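Local coordinates for protein 2-C-methyl-D-erythritol 2,4-cyclodiphosphate synthase (Thermus thermophilus, PDB 1IV3) that catalyses the conversion of 4-diphosphocytidyl-2-C-methyl-D-erythritol 2-phosphate to 2-C-methyl-D-erythritol 2,4-cyclodiphosphate, releasing CMP in isoprenoid biosynthesis, at residues Leu92-Val97 with Ala146-Asp151; Val75-Ala80 with Arg118-Pro123; Ala47-Tyr52 with Met81-Ala86; Leu12-Pro17 with Ser27-Leu32; Leu23-Pro28 with Lys110-Ser115. The protein carries 3 engineered substitutions. All coordinates share one frame; numbering follows the deposited sequence.

Interaction 1: Leu92-Val97 with Ala146-Asp151; sequences LQASLV and AVVLLD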
# COMPACT_ATOMS: atom_id res chain seq x y z
N LEU A 92 -0.51 -16.42 9.07
CA LEU A 92 -0.76 -15.88 10.40
C LEU A 92 -1.75 -14.73 10.42
O LEU A 92 -2.55 -14.59 11.34
CB LEU A 92 0.54 -15.36 11.05
CG LEU A 92 0.32 -14.75 12.44
CD1 LEU A 92 -0.25 -15.75 13.44
CD2 LEU A 92 1.63 -14.19 12.99
N GLN A 93 -1.69 -13.87 9.38
CA GLN A 93 -2.52 -12.67 9.46
C GLN A 93 -2.80 -12.08 8.09
O GLN A 93 -1.89 -12.20 7.23
CB GLN A 93 -1.78 -11.60 10.30
CG GLN A 93 -2.70 -10.41 10.62
CD GLN A 93 -2.26 -9.60 11.83
OE1 GLN A 93 -3.06 -8.85 12.41
NE2 GLN A 93 -0.98 -9.75 12.15
N ALA A 94 -3.96 -11.47 7.89
CA ALA A 94 -4.18 -10.71 6.65
C ALA A 94 -4.78 -9.36 7.02
O ALA A 94 -5.71 -9.32 7.82
CB ALA A 94 -5.07 -11.46 5.66
N SER A 95 -4.26 -8.28 6.44
CA SER A 95 -4.74 -6.94 6.74
C SER A 95 -4.98 -6.24 5.41
O SER A 95 -4.02 -6.16 4.63
CB SER A 95 -3.71 -6.17 7.58
OG SER A 95 -4.24 -4.88 7.88
N LEU A 96 -6.20 -5.80 5.16
CA LEU A 96 -6.41 -5.18 3.84
C LEU A 96 -7.41 -4.04 3.90
O LEU A 96 -8.22 -3.98 4.82
CB LEU A 96 -6.91 -6.21 2.84
CG LEU A 96 -8.32 -6.74 3.09
CD1 LEU A 96 -8.89 -7.41 1.84
CD2 LEU A 96 -8.32 -7.76 4.23
N VAL A 97 -7.29 -3.19 2.88
CA VAL A 97 -8.18 -2.05 2.75
C VAL A 97 -8.95 -2.16 1.44
O VAL A 97 -8.35 -2.37 0.38
CB VAL A 97 -7.41 -0.72 2.72
CG1 VAL A 97 -8.34 0.48 2.67
CG2 VAL A 97 -6.49 -0.63 3.94
N ALA A 146 -3.58 -5.30 0.12
CA ALA A 146 -3.50 -6.29 1.18
C ALA A 146 -2.06 -6.61 1.57
O ALA A 146 -1.23 -6.69 0.66
CB ALA A 146 -4.16 -7.62 0.77
N VAL A 147 -1.84 -6.82 2.87
CA VAL A 147 -0.56 -7.37 3.35
C VAL A 147 -0.86 -8.68 4.06
O VAL A 147 -1.83 -8.77 4.83
CB VAL A 147 0.18 -6.41 4.30
CG1 VAL A 147 1.57 -6.88 4.66
CG2 VAL A 147 0.30 -5.03 3.67
N VAL A 148 -0.06 -9.70 3.80
CA VAL A 148 -0.24 -10.94 4.58
C VAL A 148 1.06 -11.23 5.32
O VAL A 148 2.17 -10.84 4.91
CB VAL A 148 -0.63 -12.15 3.71
CG1 VAL A 148 -1.99 -11.97 3.06
CG2 VAL A 148 0.45 -12.38 2.66
N LEU A 149 0.89 -11.93 6.44
CA LEU A 149 2.05 -12.29 7.25
C LEU A 149 2.00 -13.80 7.46
O LEU A 149 0.92 -14.31 7.77
CB LEU A 149 2.00 -11.52 8.56
CG LEU A 149 3.13 -11.69 9.57
CD1 LEU A 149 4.44 -11.17 9.00
CD2 LEU A 149 2.75 -10.99 10.87
N LEU A 150 3.13 -14.45 7.29
CA LEU A 150 3.17 -15.91 7.39
C LEU A 150 4.36 -16.39 8.23
O LEU A 150 5.43 -15.81 8.09
CB LEU A 150 3.27 -16.53 6.00
CG LEU A 150 2.21 -16.11 4.98
CD1 LEU A 150 2.80 -15.10 4.01
CD2 LEU A 150 1.65 -17.30 4.22
N ASP A 151 4.10 -17.41 9.03
CA ASP A 151 5.00 -18.10 9.94
C ASP A 151 5.05 -17.48 11.32
O ASP A 151 4.70 -18.04 12.36
CB ASP A 151 6.41 -18.11 9.34
CG ASP A 151 6.47 -19.10 8.20
OD1 ASP A 151 5.37 -19.48 7.74
OD2 ASP A 151 7.60 -19.46 7.81
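Ser95 and Val147 face each other in two neighbouring antiparallel strands, and backbone bonds carry most of the contact. Ser95 N donates to Val147 O at 3.0 Å, and Val147 N donates back to Ser95 O at 2.9 Å. Further along, Leu149 N gives its hydrogen to Gln93 O at 2.9 Å. The pattern then changes. Leu149 O accepts two N-H groups, from Leu92 N at 2.9 Å and from Gln93 N at 3.1 Å. This is a classic beta bulge, with Leu92 and Gln93 both opposite Leu149. CA-H groups add weaker contacts, such as Val148 CA to Gln93 O at 3.4 Å.

The apolar contacts divide between the two faces. Ala94, Leu96, Ala146 and Val148 share the face covered by helix 39-50. There the methyl of Ala146 meets Leu96 CB at 3.7 Å, close to the backbones. At the bulge, Leu92 and Leu149 both hold CG anti to the backbone N (chi1 179° and -178°). Their side chains run side by side in the same direction, with Leu92 CD2 and Leu149 CD2 4.0 Å apart.

Ser95 and Val147 lie on the other face, which meets the second subunit of the trimer. Ser95 OG is hydrogen-bonded to Ser50 OG and Tyr5 N of that subunit, and Val147 packs on its Ile3. The chemistry implies a strand pair held mainly by its main chain. Small and apolar side chains serve the helix layer on one face, and a buried hydroxyl is satisfied across the subunit interface on the other.

Interaction 2: Val75-Ala80 with Arg118-Pro123; sequences VFLREA and RLMRLP. Engineered in segment 118-123: Met120 (natural residue Leu).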
# COMPACT_ATOMS: atom_id res chain seq x y z
N VAL A 75 -11.55 -19.74 -5.57
CA VAL A 75 -10.81 -20.91 -6.03
C VAL A 75 -9.34 -20.60 -6.26
O VAL A 75 -8.45 -21.42 -6.03
CB VAL A 75 -11.43 -21.43 -7.35
CG1 VAL A 75 -10.50 -22.40 -8.06
CG2 VAL A 75 -12.79 -22.06 -7.04
N PHE A 76 -9.07 -19.38 -6.72
CA PHE A 76 -7.71 -18.92 -6.90
C PHE A 76 -7.05 -18.74 -5.54
O PHE A 76 -5.91 -19.13 -5.35
CB PHE A 76 -7.64 -17.60 -7.66
CG PHE A 76 -8.41 -17.66 -8.96
CD1 PHE A 76 -8.57 -18.87 -9.63
CD2 PHE A 76 -8.96 -16.50 -9.49
CE1 PHE A 76 -9.29 -18.92 -10.81
CE2 PHE A 76 -9.70 -16.55 -10.67
CZ PHE A 76 -9.85 -17.77 -11.33
N LEU A 77 -7.78 -18.13 -4.61
CA LEU A 77 -7.20 -17.90 -3.29
C LEU A 77 -6.81 -19.21 -2.63
O LEU A 77 -5.72 -19.37 -2.08
CB LEU A 77 -8.20 -17.13 -2.41
CG LEU A 77 -7.69 -16.96 -0.97
CD1 LEU A 77 -6.92 -15.65 -0.87
CD2 LEU A 77 -8.85 -17.06 -0.01
N ARG A 78 -7.73 -20.19 -2.70
CA ARG A 78 -7.42 -21.50 -2.13
C ARG A 78 -6.26 -22.19 -2.83
O ARG A 78 -5.46 -22.89 -2.21
CB ARG A 78 -8.67 -22.39 -2.20
CG ARG A 78 -9.85 -21.79 -1.44
CD ARG A 78 -10.88 -22.86 -1.10
NE ARG A 78 -11.88 -22.39 -0.13
CZ ARG A 78 -11.89 -22.82 1.13
NH1 ARG A 78 -10.95 -23.67 1.52
NH2 ARG A 78 -12.80 -22.40 1.99
N GLU A 79 -6.12 -22.04 -4.15
CA GLU A 79 -4.95 -22.65 -4.79
C GLU A 79 -3.67 -21.99 -4.31
O GLU A 79 -2.64 -22.63 -4.07
CB GLU A 79 -5.12 -22.55 -6.30
CG GLU A 79 -4.01 -23.10 -7.15
CD GLU A 79 -3.71 -24.58 -6.98
OE1 GLU A 79 -4.40 -25.32 -6.24
OE2 GLU A 79 -2.73 -25.02 -7.63
N ALA A 80 -3.70 -20.65 -4.16
CA ALA A 80 -2.49 -20.00 -3.66
C ALA A 80 -2.19 -20.50 -2.27
O ALA A 80 -1.04 -20.70 -1.88
CB ALA A 80 -2.64 -18.47 -3.66
N ARG A 118 -13.14 -17.68 7.41
CA ARG A 118 -13.45 -19.07 7.01
C ARG A 118 -12.55 -19.51 5.87
O ARG A 118 -11.97 -20.58 5.87
CB ARG A 118 -14.91 -19.21 6.57
CG ARG A 118 -15.35 -20.65 6.30
CD ARG A 118 -16.89 -20.71 6.19
NE ARG A 118 -17.23 -19.97 4.97
CZ ARG A 118 -17.30 -20.59 3.79
NH1 ARG A 118 -17.08 -21.90 3.73
NH2 ARG A 118 -17.59 -19.86 2.73
N LEU A 119 -12.43 -18.63 4.88
CA LEU A 119 -11.65 -18.96 3.69
C LEU A 119 -10.18 -19.13 3.98
O LEU A 119 -9.51 -20.00 3.43
CB LEU A 119 -11.86 -17.82 2.66
CG LEU A 119 -13.01 -18.04 1.68
CD1 LEU A 119 -14.30 -18.34 2.44
CD2 LEU A 119 -13.21 -16.84 0.77
N MET A 120 -9.62 -18.28 4.85
CA MET A 120 -8.19 -18.28 5.09
C MET A 120 -7.87 -19.04 6.36
O MET A 120 -6.70 -19.19 6.73
CB MET A 120 -7.68 -16.82 5.12
CG MET A 120 -7.28 -16.29 3.76
SD MET A 120 -6.69 -14.56 3.73
CE MET A 120 -7.92 -13.77 4.60
N ARG A 121 -8.92 -19.54 7.02
CA ARG A 121 -8.80 -20.29 8.25
C ARG A 121 -8.00 -19.50 9.28
O ARG A 121 -7.07 -20.00 9.92
CB ARG A 121 -8.13 -21.65 8.00
CG ARG A 121 -8.94 -22.51 7.01
CD ARG A 121 -8.37 -23.94 7.10
NE ARG A 121 -7.13 -24.02 6.33
CZ ARG A 121 -5.91 -23.74 6.77
NH1 ARG A 121 -5.69 -23.32 8.01
NH2 ARG A 121 -4.86 -23.86 5.95
N LEU A 122 -8.39 -18.23 9.44
CA LEU A 122 -7.69 -17.43 10.44
C LEU A 122 -8.68 -16.96 11.49
O LEU A 122 -9.85 -16.74 11.17
CB LEU A 122 -7.04 -16.20 9.79
CG LEU A 122 -5.77 -16.38 8.96
CD1 LEU A 122 -5.39 -15.02 8.35
CD2 LEU A 122 -4.64 -16.95 9.79
N PRO A 123 -8.25 -16.76 12.73
CA PRO A 123 -9.19 -16.26 13.73
C PRO A 123 -9.61 -14.84 13.38
O PRO A 123 -8.88 -14.18 12.64
CB PRO A 123 -8.36 -16.26 15.02
CG PRO A 123 -6.95 -16.17 14.54
CD PRO A 123 -6.90 -16.96 13.25
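Leu77 holds CG anti to the backbone N (chi1 175°), and its CD2 reaches Leu119 and Met120. Arg78, next in the chain, has CG beside the backbone N (chi1 -59°). Its chain is extended from CG to NE, and the guanidinium comes up to the backbone of Leu119. The contact is helix-to-helix packing between helix 73-86 and the C-terminal end of helix 109-120, with no hydrogen bond or salt bridge across it.

The apolar part rests on one methyl. Leu77 CD2 lies 4.1 Å from Leu119 CB and 4.2 Å from Met120 CG. The Leu77 side chain crosses both partners at about a right angle. Met120 is an engineered residue, leucine in the natural protein. Its chain bends at the end, where CE packs on Ala94 in strand 91-99. Leu77 and Leu119 both touch helix 39-50 as well, at Leu48 and Met41 respectively. The pair therefore belongs to the layer of helices beside the sheet.

The charged part lies at the exposed margin. Arg78 NE forms a salt bridge with Glu74 one turn earlier in its own helix. This acid would probably offset the like charge of Arg118, whose NH1 is 4.6 Å from Arg78 NH2. Leu119 O is buried here and has no hydrogen-bond partner. It sits 4.2 Å above one face of the Arg78 guanidinium, offset toward the rim.

Interaction 3: Ala47-Tyr52 with Met81-Ala86; sequences ALLSAY and MRLVEA. Engineered in segment 81-86: Met81 (natural residue Leu).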
# COMPACT_ATOMS: atom_id res chain seq x y z
N ALA A 47 -0.98 -11.27 -2.78
CA ALA A 47 -0.12 -11.10 -1.61
C ALA A 47 0.46 -12.43 -1.15
O ALA A 47 1.64 -12.53 -0.82
CB ALA A 47 -0.88 -10.44 -0.47
N LEU A 48 -0.39 -13.49 -1.12
CA LEU A 48 0.08 -14.83 -0.77
C LEU A 48 1.13 -15.33 -1.73
O LEU A 48 2.18 -15.84 -1.33
CB LEU A 48 -1.12 -15.79 -0.75
CG LEU A 48 -2.13 -15.59 0.38
CD1 LEU A 48 -3.37 -16.47 0.16
CD2 LEU A 48 -1.53 -15.92 1.75
N LEU A 49 0.82 -15.21 -3.03
CA LEU A 49 1.78 -15.68 -4.05
C LEU A 49 3.09 -14.93 -3.89
O LEU A 49 4.19 -15.48 -3.95
CB LEU A 49 1.21 -15.46 -5.45
CG LEU A 49 -0.04 -16.26 -5.82
CD1 LEU A 49 -0.51 -15.90 -7.23
CD2 LEU A 49 0.22 -17.76 -5.70
N SER A 50 2.96 -13.62 -3.73
CA SER A 50 4.10 -12.73 -3.57
C SER A 50 5.01 -13.14 -2.41
O SER A 50 6.24 -13.04 -2.51
CB SER A 50 3.59 -11.29 -3.38
OG SER A 50 4.66 -10.39 -3.66
N ALA A 51 4.41 -13.59 -1.31
CA ALA A 51 5.18 -13.97 -0.14
C ALA A 51 6.17 -15.10 -0.43
O ALA A 51 7.10 -15.29 0.35
CB ALA A 51 4.28 -14.39 1.02
N TYR A 52 5.95 -15.85 -1.52
CA TYR A 52 6.88 -16.90 -1.90
C TYR A 52 7.46 -16.70 -3.28
O TYR A 52 8.10 -17.60 -3.82
CB TYR A 52 6.19 -18.27 -1.81
CG TYR A 52 6.26 -18.80 -0.39
CD1 TYR A 52 5.32 -18.35 0.54
CD2 TYR A 52 7.24 -19.70 -0.01
CE1 TYR A 52 5.36 -18.80 1.84
CE2 TYR A 52 7.27 -20.16 1.29
CZ TYR A 52 6.34 -19.71 2.20
OH TYR A 52 6.36 -20.16 3.49
N MET A 81 -3.22 -20.69 -1.46
CA MET A 81 -2.99 -21.20 -0.11
C MET A 81 -2.32 -22.57 -0.24
O MET A 81 -1.40 -22.90 0.51
CB MET A 81 -4.28 -21.27 0.72
CG MET A 81 -4.85 -19.92 1.14
SD MET A 81 -6.51 -19.96 1.85
CE MET A 81 -6.17 -20.84 3.37
N ARG A 82 -2.79 -23.37 -1.20
CA ARG A 82 -2.23 -24.73 -1.31
C ARG A 82 -0.76 -24.69 -1.66
O ARG A 82 0.06 -25.41 -1.08
CB ARG A 82 -2.98 -25.56 -2.35
CG ARG A 82 -2.49 -27.01 -2.44
CD ARG A 82 -3.26 -27.78 -3.52
NE ARG A 82 -2.85 -27.34 -4.86
CZ ARG A 82 -1.66 -27.71 -5.36
NH1 ARG A 82 -0.87 -28.49 -4.62
NH2 ARG A 82 -1.28 -27.33 -6.57
N LEU A 83 -0.41 -23.83 -2.62
CA LEU A 83 0.97 -23.68 -3.07
C LEU A 83 1.87 -23.17 -1.96
O LEU A 83 2.97 -23.68 -1.80
CB LEU A 83 1.03 -22.72 -4.26
CG LEU A 83 0.29 -23.16 -5.52
CD1 LEU A 83 0.24 -22.01 -6.53
CD2 LEU A 83 0.96 -24.38 -6.14
N VAL A 84 1.46 -22.16 -1.17
CA VAL A 84 2.44 -21.76 -0.13
C VAL A 84 2.50 -22.79 0.99
O VAL A 84 3.58 -22.97 1.57
CB VAL A 84 2.09 -20.36 0.36
CG1 VAL A 84 2.05 -19.46 -0.88
CG2 VAL A 84 0.77 -20.33 1.11
N GLU A 85 1.38 -23.45 1.31
CA GLU A 85 1.38 -24.44 2.40
C GLU A 85 2.31 -25.56 2.01
O GLU A 85 3.06 -26.12 2.80
CB GLU A 85 -0.02 -24.97 2.72
CG GLU A 85 -0.86 -24.01 3.55
CD GLU A 85 -2.34 -24.31 3.59
OE1 GLU A 85 -2.75 -25.42 3.21
OE2 GLU A 85 -3.12 -23.42 4.00
N ALA A 86 2.28 -25.89 0.72
CA ALA A 86 3.20 -26.96 0.30
C ALA A 86 4.64 -26.57 0.48
O ALA A 86 5.54 -27.41 0.51
CB ALA A 86 2.93 -27.31 -1.15
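Val84 and Tyr52 form the heart of this helix-to-helix packing. It joins the C-terminal end of helix 39-50 to the last turns of helix 73-86. All the contacts across it are van der Waals contacts.

The aliphatic contacts come first. Leu48 CD1 meets CG of Met81 at 3.9 Å, and the two side chains run at a slant to each other. Met81 is an engineered residue, leucine in the natural protein. Leu49 CD2 approaches Leu83 CD1 at 4.3 Å. Both of these leucines also touch Leu60 in helix 57-60. Leu49 lies close to Phe61 as well, a residue predicted to bind the substrate, so this side of the pair borders the predicted substrate site.

A second group joins a methyl to a backbone oxygen. Val84 CG1 lies 3.7 Å from Leu48 O. That methyl is anti to the carbonyl carbon of Val84 (chi1 -55°), which directs it at the other helix.

The aromatic contact is the third kind. Tyr52 has CG beside its backbone N (chi1 -85°), and the ring comes against Val84. Tyr52 CD1 lies 3.7 Å from Val84 CG1, and Tyr52 CE1 lies 3.9 Å from Val84 CB. The methyl meets the ring obliquely. Arg2 makes a cation-pi contact with the same ring. Val84 O stands over one face of the Tyr52 ring, 4.3 Å above its plane and offset toward the rim.

Interaction 4: Leu12-Pro17 with Ser27-Leu32; sequences LEEGRP and SPVGAL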
# COMPACT_ATOMS: atom_id res chain seq x y z
N LEU A 12 -15.93 -0.07 -12.02
CA LEU A 12 -17.26 -0.46 -11.54
C LEU A 12 -18.32 -0.03 -12.55
O LEU A 12 -18.28 1.09 -13.07
CB LEU A 12 -17.49 0.16 -10.17
CG LEU A 12 -16.73 -0.46 -9.00
CD1 LEU A 12 -16.81 0.48 -7.80
CD2 LEU A 12 -17.28 -1.85 -8.67
N GLU A 13 -19.28 -0.90 -12.84
CA GLU A 13 -20.32 -0.41 -13.75
C GLU A 13 -21.72 -0.72 -13.22
O GLU A 13 -21.96 -1.71 -12.53
CB GLU A 13 -20.11 -1.01 -15.15
CG GLU A 13 -19.94 0.06 -16.23
CD GLU A 13 -18.60 -0.04 -16.93
OE1 GLU A 13 -18.00 -1.14 -16.89
OE2 GLU A 13 -18.15 0.99 -17.49
N GLU A 14 -22.65 0.18 -13.58
CA GLU A 14 -24.03 0.04 -13.16
C GLU A 14 -24.66 -1.29 -13.59
O GLU A 14 -24.49 -1.75 -14.72
CB GLU A 14 -24.85 1.24 -13.67
CG GLU A 14 -25.36 2.07 -12.50
CD GLU A 14 -24.71 3.43 -12.48
OE1 GLU A 14 -24.49 4.00 -11.39
OE2 GLU A 14 -24.42 3.95 -13.58
N GLY A 15 -25.37 -1.87 -12.63
CA GLY A 15 -26.18 -3.06 -12.76
C GLY A 15 -25.41 -4.35 -12.87
O GLY A 15 -25.98 -5.39 -13.20
N ARG A 16 -24.12 -4.36 -12.59
CA ARG A 16 -23.38 -5.62 -12.54
C ARG A 16 -23.32 -6.11 -11.09
O ARG A 16 -23.28 -5.28 -10.17
CB ARG A 16 -21.97 -5.41 -13.08
CG ARG A 16 -21.84 -5.29 -14.58
CD ARG A 16 -20.37 -5.18 -14.97
NE ARG A 16 -20.22 -4.41 -16.21
CZ ARG A 16 -20.57 -4.91 -17.39
NH1 ARG A 16 -21.07 -6.14 -17.45
NH2 ARG A 16 -20.43 -4.18 -18.50
N PRO A 17 -23.29 -7.40 -10.83
CA PRO A 17 -23.19 -7.88 -9.44
C PRO A 17 -21.85 -7.49 -8.82
O PRO A 17 -20.80 -7.45 -9.46
CB PRO A 17 -23.28 -9.41 -9.58
CG PRO A 17 -22.77 -9.65 -10.97
CD PRO A 17 -23.35 -8.52 -11.79
N SER A 27 -25.81 -4.03 -4.42
CA SER A 27 -25.15 -2.84 -4.93
C SER A 27 -25.72 -2.35 -6.26
O SER A 27 -26.12 -3.18 -7.07
CB SER A 27 -23.66 -3.14 -5.10
OG SER A 27 -22.95 -2.00 -5.60
N PRO A 28 -25.72 -1.05 -6.47
CA PRO A 28 -26.10 -0.46 -7.76
C PRO A 28 -25.00 -0.63 -8.80
O PRO A 28 -25.23 -0.34 -9.97
CB PRO A 28 -26.27 1.03 -7.44
CG PRO A 28 -25.34 1.27 -6.30
CD PRO A 28 -25.37 -0.00 -5.47
N VAL A 29 -23.80 -1.07 -8.40
CA VAL A 29 -22.63 -1.11 -9.28
C VAL A 29 -21.78 -2.34 -8.99
O VAL A 29 -21.70 -2.82 -7.85
CB VAL A 29 -21.74 0.14 -9.15
CG1 VAL A 29 -22.51 1.40 -9.53
CG2 VAL A 29 -21.18 0.29 -7.74
N GLY A 30 -21.14 -2.89 -10.00
CA GLY A 30 -20.37 -4.12 -9.79
C GLY A 30 -19.20 -4.14 -10.74
O GLY A 30 -19.05 -3.29 -11.62
N ALA A 31 -18.30 -5.11 -10.59
CA ALA A 31 -17.16 -4.98 -11.51
C ALA A 31 -17.60 -5.40 -12.91
O ALA A 31 -18.40 -6.29 -13.14
CB ALA A 31 -15.96 -5.74 -11.00
N LEU A 32 -17.03 -4.65 -13.85
CA LEU A 32 -17.09 -4.94 -15.27
C LEU A 32 -15.82 -5.73 -15.56
O LEU A 32 -14.72 -5.18 -15.38
CB LEU A 32 -17.18 -3.66 -16.09
CG LEU A 32 -16.46 -3.65 -17.44
CD1 LEU A 32 -17.43 -3.24 -18.54
CD2 LEU A 32 -15.23 -2.75 -17.42
O HOH W 1 -17.70 -7.53 -8.66
O HOH W 2 -19.49 -8.34 -11.91
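Pro17 O accepts hydrogen bonds from two waters that join it to Ala31. One water, 3.2 Å from Pro17 O, accepts from Ala31 N. The other, 2.9 Å from Pro17 O, also donates to Ala31 O. Pro17 O further lies 3.4 Å from Gly30 CA. A CB on Gly30 would clash with Arg16 O and Pro17 O, so glycine suits this position.

Direct backbone bonds pair the strands. Glu13 N donates to Gly30 O at 2.7 Å, and Gly30 N returns a bond to Glu13 O. Gly15 N reaches Pro28 O at 3.1 Å, from 39° out of the carbonyl plane. Gly15 has positive phi (74°) in a type II turn from Glu13 to Arg16.

Arg16 extends across Ala31 and Leu32, its CD a tight 2.9 Å from Ala31 O. An alanine here would lose the chain beyond CB, and the side of Leu32 would probably be left without its cover.

Glu14 OE1 forms a salt bridge with Arg102, a substrate-binding residue. Ala31 packs on His10, a ligand of the magnesium ion. The arrangement is an antiparallel strand pair at the sheet edge, beside the metal site.

Interaction 5: Leu23-Pro28 with Lys110-Ser115; sequences LLIPSP and KALVDS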
# COMPACT_ATOMS: atom_id res chain seq x y z
N LEU A 23 -18.19 -12.84 -1.22
CA LEU A 23 -19.65 -12.72 -1.13
C LEU A 23 -20.28 -11.80 -2.17
O LEU A 23 -19.68 -10.81 -2.62
CB LEU A 23 -20.00 -12.10 0.22
CG LEU A 23 -19.40 -12.74 1.46
CD1 LEU A 23 -19.92 -12.01 2.70
CD2 LEU A 23 -19.70 -14.24 1.49
N LEU A 24 -21.53 -12.11 -2.50
CA LEU A 24 -22.37 -11.18 -3.25
C LEU A 24 -22.78 -9.98 -2.41
O LEU A 24 -23.39 -10.10 -1.35
CB LEU A 24 -23.62 -11.92 -3.77
CG LEU A 24 -24.12 -11.55 -5.17
CD1 LEU A 24 -25.60 -11.88 -5.30
CD2 LEU A 24 -23.88 -10.09 -5.51
N ILE A 25 -22.47 -8.76 -2.84
CA ILE A 25 -22.89 -7.60 -2.08
C ILE A 25 -23.93 -6.76 -2.82
O ILE A 25 -23.66 -6.24 -3.91
CB ILE A 25 -21.68 -6.72 -1.75
CG1 ILE A 25 -20.60 -7.51 -1.00
CG2 ILE A 25 -22.10 -5.49 -0.98
CD1 ILE A 25 -21.18 -8.08 0.29
N PRO A 26 -25.10 -6.61 -2.20
CA PRO A 26 -26.18 -5.83 -2.83
C PRO A 26 -25.66 -4.44 -3.16
O PRO A 26 -25.11 -3.79 -2.28
CB PRO A 26 -27.27 -5.81 -1.76
CG PRO A 26 -27.00 -7.05 -0.95
CD PRO A 26 -25.50 -7.11 -0.87
N SER A 27 -25.81 -4.03 -4.42
CA SER A 27 -25.15 -2.84 -4.93
C SER A 27 -25.72 -2.35 -6.26
O SER A 27 -26.12 -3.18 -7.07
CB SER A 27 -23.66 -3.14 -5.10
OG SER A 27 -22.95 -2.00 -5.60
N PRO A 28 -25.72 -1.05 -6.47
CA PRO A 28 -26.10 -0.46 -7.76
C PRO A 28 -25.00 -0.63 -8.80
O PRO A 28 -25.23 -0.34 -9.97
CB PRO A 28 -26.27 1.03 -7.44
CG PRO A 28 -25.34 1.27 -6.30
CD PRO A 28 -25.37 -0.00 -5.47
N LYS A 110 -19.64 -7.76 9.28
CA LYS A 110 -19.56 -9.06 9.93
C LYS A 110 -19.45 -10.19 8.90
O LYS A 110 -18.58 -11.06 9.02
CB LYS A 110 -20.77 -9.30 10.84
CG LYS A 110 -20.64 -10.61 11.60
CD LYS A 110 -21.84 -10.89 12.50
CE LYS A 110 -21.94 -12.40 12.73
NZ LYS A 110 -20.67 -12.96 13.26
N ALA A 111 -20.34 -10.14 7.92
CA ALA A 111 -20.34 -11.19 6.90
C ALA A 111 -19.00 -11.23 6.15
O ALA A 111 -18.45 -12.29 5.89
CB ALA A 111 -21.47 -10.97 5.91
N LEU A 112 -18.47 -10.07 5.76
CA LEU A 112 -17.21 -10.02 5.01
C LEU A 112 -16.05 -10.59 5.81
O LEU A 112 -15.26 -11.44 5.37
CB LEU A 112 -16.93 -8.57 4.63
CG LEU A 112 -17.88 -8.02 3.56
CD1 LEU A 112 -17.85 -6.50 3.44
CD2 LEU A 112 -17.51 -8.70 2.25
N VAL A 113 -15.95 -10.11 7.06
CA VAL A 113 -14.89 -10.64 7.92
C VAL A 113 -15.06 -12.13 8.18
O VAL A 113 -14.10 -12.91 8.19
CB VAL A 113 -14.82 -9.88 9.24
CG1 VAL A 113 -13.84 -10.53 10.20
CG2 VAL A 113 -14.45 -8.43 8.92
N ASP A 114 -16.29 -12.55 8.41
CA ASP A 114 -16.52 -13.98 8.65
C ASP A 114 -16.06 -14.79 7.44
O ASP A 114 -15.53 -15.87 7.58
CB ASP A 114 -18.00 -14.26 8.88
CG ASP A 114 -18.48 -13.88 10.27
OD1 ASP A 114 -17.66 -13.51 11.13
OD2 ASP A 114 -19.71 -13.99 10.44
N SER A 115 -16.33 -14.27 6.25
CA SER A 115 -15.99 -15.03 5.03
C SER A 115 -14.48 -15.12 4.93
O SER A 115 -13.89 -16.17 4.70
CB SER A 115 -16.65 -14.35 3.84
OG SER A 115 -16.34 -14.97 2.62
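Ala111 is the first residue of the helical segment to meet Leu23. Leu23 CD1 lies 3.7 Å from Ala111 CB and 3.5 Å from Ala111 O. Leu23 holds CG anti to its carbonyl carbon (chi1 -51°), which turns CG toward the helix. The two methyls of Leu23 divide the helix surface between them, CD1 taking Ala111 and Leu112, CD2 taking Ser115.

Leu112 follows with one methyl serving two partners. Its CD2 lies 4.1 Å from Leu23 CD1 and 4.2 Å from Ile25 CD1. Leu112 also packs on Leu129 and Phe131 of strand 127-132. It is thus clasped between the short strand 23-25 and the main sheet. Phe131 is one of the substrate-binding residues.

One turn of the same helix is bridged by a salt bridge between Lys110 and Asp114.

Ser115 closes the contact. Its OG is 3.6 Å from Leu23 CD2, and its CB lies 3.9 Å from that methyl. The hydroxyl is hydrogen-bonded to Cys21 O, in the turn just before strand 23-25. This bond fixes the turn to the helix where the apolar contact ends. An alanine in place of Leu23 would remove both methyls and would probably open a gap over Ala111 and Ser115, leaving Leu112 with Ile25 and Cys21 on this side.

The arrangement is strand-on-helix packing. The small antiparallel hairpin of strands 18-20 and 23-25 lies against helix 109-120, and that helix covers the main sheet.

How the interactions relate
Interaction 1 joins central strands of the mixed sheet, and interaction 4 lies at the edge strand 29-31, about 27 Å away between centres. Interactions 2 and 3 share helix 73-86 and touch each other, partly through an Arg121-Glu85 salt bridge. Both also pack on interaction 1, so sheet and helices form one core. Interaction 5 shares helix 109-120 with interaction 2, and Ser27 and Pro28 with interaction 4. Along the chain, interaction 4 closes before interactions 1, 2 and 3 open, while interaction 5 alternates with interactions 1 and 2. Early and late parts of the chain thus come together in one compact subunit, with interaction 1 also facing the trimer interface.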